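Local coordinates for fucolectin-related protein (Streptococcus pneumoniae, PDB 2WMF) that probably hydrolyses host blood-group carbohydrate antigens as the catalytic module of a family 98 glycoside hydrolase, at residues 36-48 against 73-85. Numbering follows the deposited sequence.
Sequences ESPLLLSPLYGND and YAAIELHPAKVCK
Leu40 to Gly46 pair in parallel with Tyr73 to His79 through an unbroken ladder running from Leu40 N to Tyr73 O (2.8 Å) as far as Gly46 N to His79 O, the short strand axes crossing at -31°. These are the first two strands of an eight-stranded parallel beta/alpha barrel, joined by a beta-alpha-beta crossover through helix 59-64. Toward the barrel interior, Leu41 CD2 packs on Ala75 CB, with Phe116 of the next strand against both. One step on, the CB of Pro43 lies against the carboxylate of Glu77, 3.8 Å from its CD. That carboxylate is gripped twice: OE1 by Asn291 ND2, and OE2 by a water that donates a hydrogen bond to it and also bonds Tyr45 OH. The Tyr45 and His79 rings are nearly parallel (29°) but slid apart, so CD1 of the tyrosine rests 3.6 Å from the histidine CB instead. On the outer face Leu44 CD1 meets Ile76 CG2 at 3.7 Å, while a water links Ser42 OG to Ala75 O. Beyond the strands, Lys82 lies alongside Asn47, its NZ shared between Asn47 OD1 and Trp504 O. Last comes a salt bridge: Lys85 NZ approaches Asp48 OD2 from the anti side, 3.0 Å away and 29° out of the carboxylate plane.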
# COMPACT_ATOMS: atom_id res chain seq x y z
N GLU A 36 -1.28 -8.28 -13.80
CA GLU A 36 -0.67 -7.69 -14.99
C GLU A 36 -1.15 -6.27 -15.32
O GLU A 36 -0.61 -5.62 -16.19
CB GLU A 36 -0.88 -8.61 -16.20
CG GLU A 36 -0.25 -9.99 -15.91
CD GLU A 36 -0.45 -11.04 -17.01
OE1 GLU A 36 -0.75 -10.64 -18.13
OE2 GLU A 36 -0.28 -12.27 -16.69
N SER A 37 -2.14 -5.79 -14.56
CA SER A 37 -2.77 -4.49 -14.80
C SER A 37 -3.25 -3.91 -13.45
O SER A 37 -4.44 -3.89 -13.15
CB SER A 37 -3.96 -4.67 -15.72
OG SER A 37 -4.58 -3.47 -16.08
N PRO A 38 -2.30 -3.49 -12.60
CA PRO A 38 -2.66 -2.94 -11.30
C PRO A 38 -3.28 -1.55 -11.45
O PRO A 38 -3.33 -0.97 -12.56
CB PRO A 38 -1.31 -2.87 -10.59
CG PRO A 38 -0.31 -2.65 -11.69
CD PRO A 38 -0.85 -3.51 -12.82
N LEU A 39 -3.81 -1.03 -10.34
CA LEU A 39 -4.50 0.25 -10.33
C LEU A 39 -3.94 1.20 -9.26
O LEU A 39 -3.78 0.82 -8.09
CB LEU A 39 -6.03 0.06 -10.10
CG LEU A 39 -6.86 1.35 -10.06
CD1 LEU A 39 -6.83 2.00 -11.45
CD2 LEU A 39 -8.33 1.10 -9.62
N LEU A 40 -3.56 2.39 -9.71
CA LEU A 40 -3.10 3.47 -8.81
C LEU A 40 -4.19 4.52 -8.73
O LEU A 40 -4.57 5.11 -9.74
CB LEU A 40 -1.79 4.07 -9.34
CG LEU A 40 -1.24 5.31 -8.60
CD1 LEU A 40 -0.71 4.85 -7.23
CD2 LEU A 40 -0.13 6.06 -9.38
N LEU A 41 -4.68 4.78 -7.50
CA LEU A 41 -5.63 5.81 -7.22
C LEU A 41 -4.91 7.04 -6.60
O LEU A 41 -4.11 6.91 -5.68
CB LEU A 41 -6.73 5.34 -6.27
CG LEU A 41 -7.69 4.29 -6.84
CD1 LEU A 41 -8.49 3.58 -5.72
CD2 LEU A 41 -8.63 4.94 -7.85
N SER A 42 -5.22 8.21 -7.15
CA SER A 42 -4.76 9.50 -6.65
C SER A 42 -5.96 10.37 -6.35
O SER A 42 -6.82 10.56 -7.20
CB SER A 42 -3.83 10.18 -7.64
OG SER A 42 -2.79 9.31 -8.07
N PRO A 43 -6.07 10.88 -5.10
CA PRO A 43 -7.28 11.55 -4.67
C PRO A 43 -7.32 13.08 -4.74
O PRO A 43 -6.30 13.77 -4.48
CB PRO A 43 -7.39 11.14 -3.20
CG PRO A 43 -5.97 11.05 -2.77
CD PRO A 43 -5.14 10.68 -3.96
N LEU A 44 -8.50 13.58 -5.09
CA LEU A 44 -8.89 15.00 -4.95
C LEU A 44 -10.07 15.13 -3.95
O LEU A 44 -10.89 14.22 -3.77
CB LEU A 44 -9.33 15.54 -6.33
CG LEU A 44 -8.23 15.65 -7.40
CD1 LEU A 44 -8.87 15.94 -8.82
CD2 LEU A 44 -7.06 16.68 -7.06
N TYR A 45 -10.18 16.31 -3.34
CA TYR A 45 -11.09 16.55 -2.21
C TYR A 45 -11.92 17.81 -2.45
O TYR A 45 -11.38 18.86 -2.84
CB TYR A 45 -10.29 16.67 -0.90
CG TYR A 45 -9.58 15.39 -0.60
CD1 TYR A 45 -10.15 14.42 0.19
CD2 TYR A 45 -8.34 15.13 -1.15
CE1 TYR A 45 -9.49 13.21 0.42
CE2 TYR A 45 -7.68 13.92 -0.94
CZ TYR A 45 -8.27 12.96 -0.14
OH TYR A 45 -7.62 11.76 0.09
N GLY A 46 -13.22 17.71 -2.20
CA GLY A 46 -14.13 18.83 -2.35
C GLY A 46 -13.86 19.96 -1.38
O GLY A 46 -13.49 19.76 -0.24
N ASN A 47 -13.98 21.18 -1.90
CA ASN A 47 -14.05 22.39 -1.09
C ASN A 47 -15.46 22.96 -1.23
O ASN A 47 -16.03 22.93 -2.32
CB ASN A 47 -13.02 23.43 -1.57
CG ASN A 47 -12.75 24.55 -0.54
OD1 ASN A 47 -13.13 24.44 0.62
ND2 ASN A 47 -12.09 25.61 -0.96
N ASP A 48 -16.01 23.51 -0.16
CA ASP A 48 -17.37 24.11 -0.21
C ASP A 48 -17.25 25.59 -0.60
O ASP A 48 -17.96 26.46 -0.07
CB ASP A 48 -18.10 23.92 1.12
CG ASP A 48 -17.35 24.48 2.32
OD1 ASP A 48 -16.15 24.85 2.23
OD2 ASP A 48 -18.00 24.60 3.37
N TYR A 73 -3.03 2.58 -16.08
CA TYR A 73 -3.16 1.84 -14.84
C TYR A 73 -3.55 2.75 -13.68
O TYR A 73 -3.27 2.44 -12.54
CB TYR A 73 -1.82 1.15 -14.54
CG TYR A 73 -1.33 0.30 -15.68
CD1 TYR A 73 -1.92 -0.93 -15.95
CD2 TYR A 73 -0.32 0.75 -16.50
CE1 TYR A 73 -1.49 -1.70 -17.02
CE2 TYR A 73 0.10 0.00 -17.60
CZ TYR A 73 -0.47 -1.22 -17.83
OH TYR A 73 -0.04 -2.01 -18.93
N ALA A 74 -4.19 3.85 -14.00
CA ALA A 74 -4.49 4.92 -13.01
C ALA A 74 -5.91 5.46 -13.10
O ALA A 74 -6.56 5.40 -14.14
CB ALA A 74 -3.48 6.08 -13.14
N ALA A 75 -6.36 6.07 -12.01
CA ALA A 75 -7.60 6.77 -11.94
C ALA A 75 -7.54 7.79 -10.81
O ALA A 75 -6.68 7.70 -9.92
CB ALA A 75 -8.77 5.83 -11.72
N ILE A 76 -8.47 8.72 -10.86
CA ILE A 76 -8.60 9.77 -9.88
C ILE A 76 -9.79 9.51 -8.95
O ILE A 76 -10.93 9.25 -9.39
CB ILE A 76 -8.77 11.16 -10.55
CG1 ILE A 76 -7.59 11.44 -11.49
CG2 ILE A 76 -8.93 12.25 -9.48
CD1 ILE A 76 -6.20 11.41 -10.82
N GLU A 77 -9.52 9.56 -7.65
CA GLU A 77 -10.57 9.43 -6.62
C GLU A 77 -11.13 10.83 -6.34
O GLU A 77 -10.37 11.80 -6.26
CB GLU A 77 -10.00 8.84 -5.31
CG GLU A 77 -10.91 9.11 -4.10
CD GLU A 77 -10.30 8.80 -2.75
OE1 GLU A 77 -9.64 7.77 -2.62
OE2 GLU A 77 -10.54 9.57 -1.77
N LEU A 78 -12.46 10.92 -6.28
CA LEU A 78 -13.15 12.16 -5.99
C LEU A 78 -13.86 12.01 -4.67
O LEU A 78 -14.82 11.30 -4.57
CB LEU A 78 -14.15 12.50 -7.10
CG LEU A 78 -13.53 12.88 -8.46
CD1 LEU A 78 -14.65 12.87 -9.55
CD2 LEU A 78 -12.84 14.25 -8.44
N HIS A 79 -13.34 12.70 -3.65
CA HIS A 79 -13.86 12.66 -2.30
C HIS A 79 -14.55 14.00 -2.00
O HIS A 79 -13.92 15.04 -2.07
CB HIS A 79 -12.71 12.44 -1.28
CG HIS A 79 -13.19 12.02 0.09
ND1 HIS A 79 -14.31 12.55 0.70
CD2 HIS A 79 -12.69 11.11 0.95
CE1 HIS A 79 -14.48 11.95 1.87
NE2 HIS A 79 -13.52 11.06 2.04
N PRO A 80 -15.85 13.97 -1.68
CA PRO A 80 -16.56 15.23 -1.54
C PRO A 80 -16.07 16.07 -0.36
O PRO A 80 -16.20 17.30 -0.40
CB PRO A 80 -18.03 14.80 -1.37
CG PRO A 80 -17.96 13.39 -0.82
CD PRO A 80 -16.72 12.79 -1.46
N ALA A 81 -15.50 15.43 0.65
CA ALA A 81 -14.75 16.14 1.71
C ALA A 81 -15.54 17.33 2.27
O ALA A 81 -16.60 17.12 2.84
CB ALA A 81 -13.37 16.58 1.18
N LYS A 82 -15.08 18.57 2.05
CA LYS A 82 -15.70 19.75 2.74
C LYS A 82 -17.09 20.10 2.21
O LYS A 82 -17.81 20.87 2.83
CB LYS A 82 -14.81 20.98 2.65
CG LYS A 82 -13.46 20.84 3.33
CD LYS A 82 -12.64 22.07 3.09
CE LYS A 82 -13.16 23.27 3.90
NZ LYS A 82 -12.36 24.50 3.57
N VAL A 83 -17.47 19.53 1.08
CA VAL A 83 -18.82 19.68 0.53
C VAL A 83 -19.85 18.99 1.43
O VAL A 83 -21.00 19.40 1.48
CB VAL A 83 -18.88 19.14 -0.93
CG1 VAL A 83 -20.34 19.05 -1.44
CG2 VAL A 83 -18.03 20.01 -1.83
N CYS A 84 -19.41 17.95 2.17
CA CYS A 84 -20.30 17.22 3.05
C CYS A 84 -20.71 18.06 4.27
O CYS A 84 -19.87 18.70 4.91
CB CYS A 84 -19.65 15.91 3.56
SG CYS A 84 -19.04 14.77 2.28
N LYS A 85 -21.97 17.90 4.62
CA LYS A 85 -22.60 18.61 5.75
C LYS A 85 -23.54 17.67 6.50
O LYS A 85 -24.27 16.93 5.87
CB LYS A 85 -23.42 19.80 5.23
CG LYS A 85 -22.61 20.90 4.55
CD LYS A 85 -21.57 21.40 5.53
CE LYS A 85 -20.97 22.67 5.11
NZ LYS A 85 -20.07 22.50 4.02
O HOH W 1 -3.84 7.85 -10.11
O HOH W 2 -9.14 9.55 0.42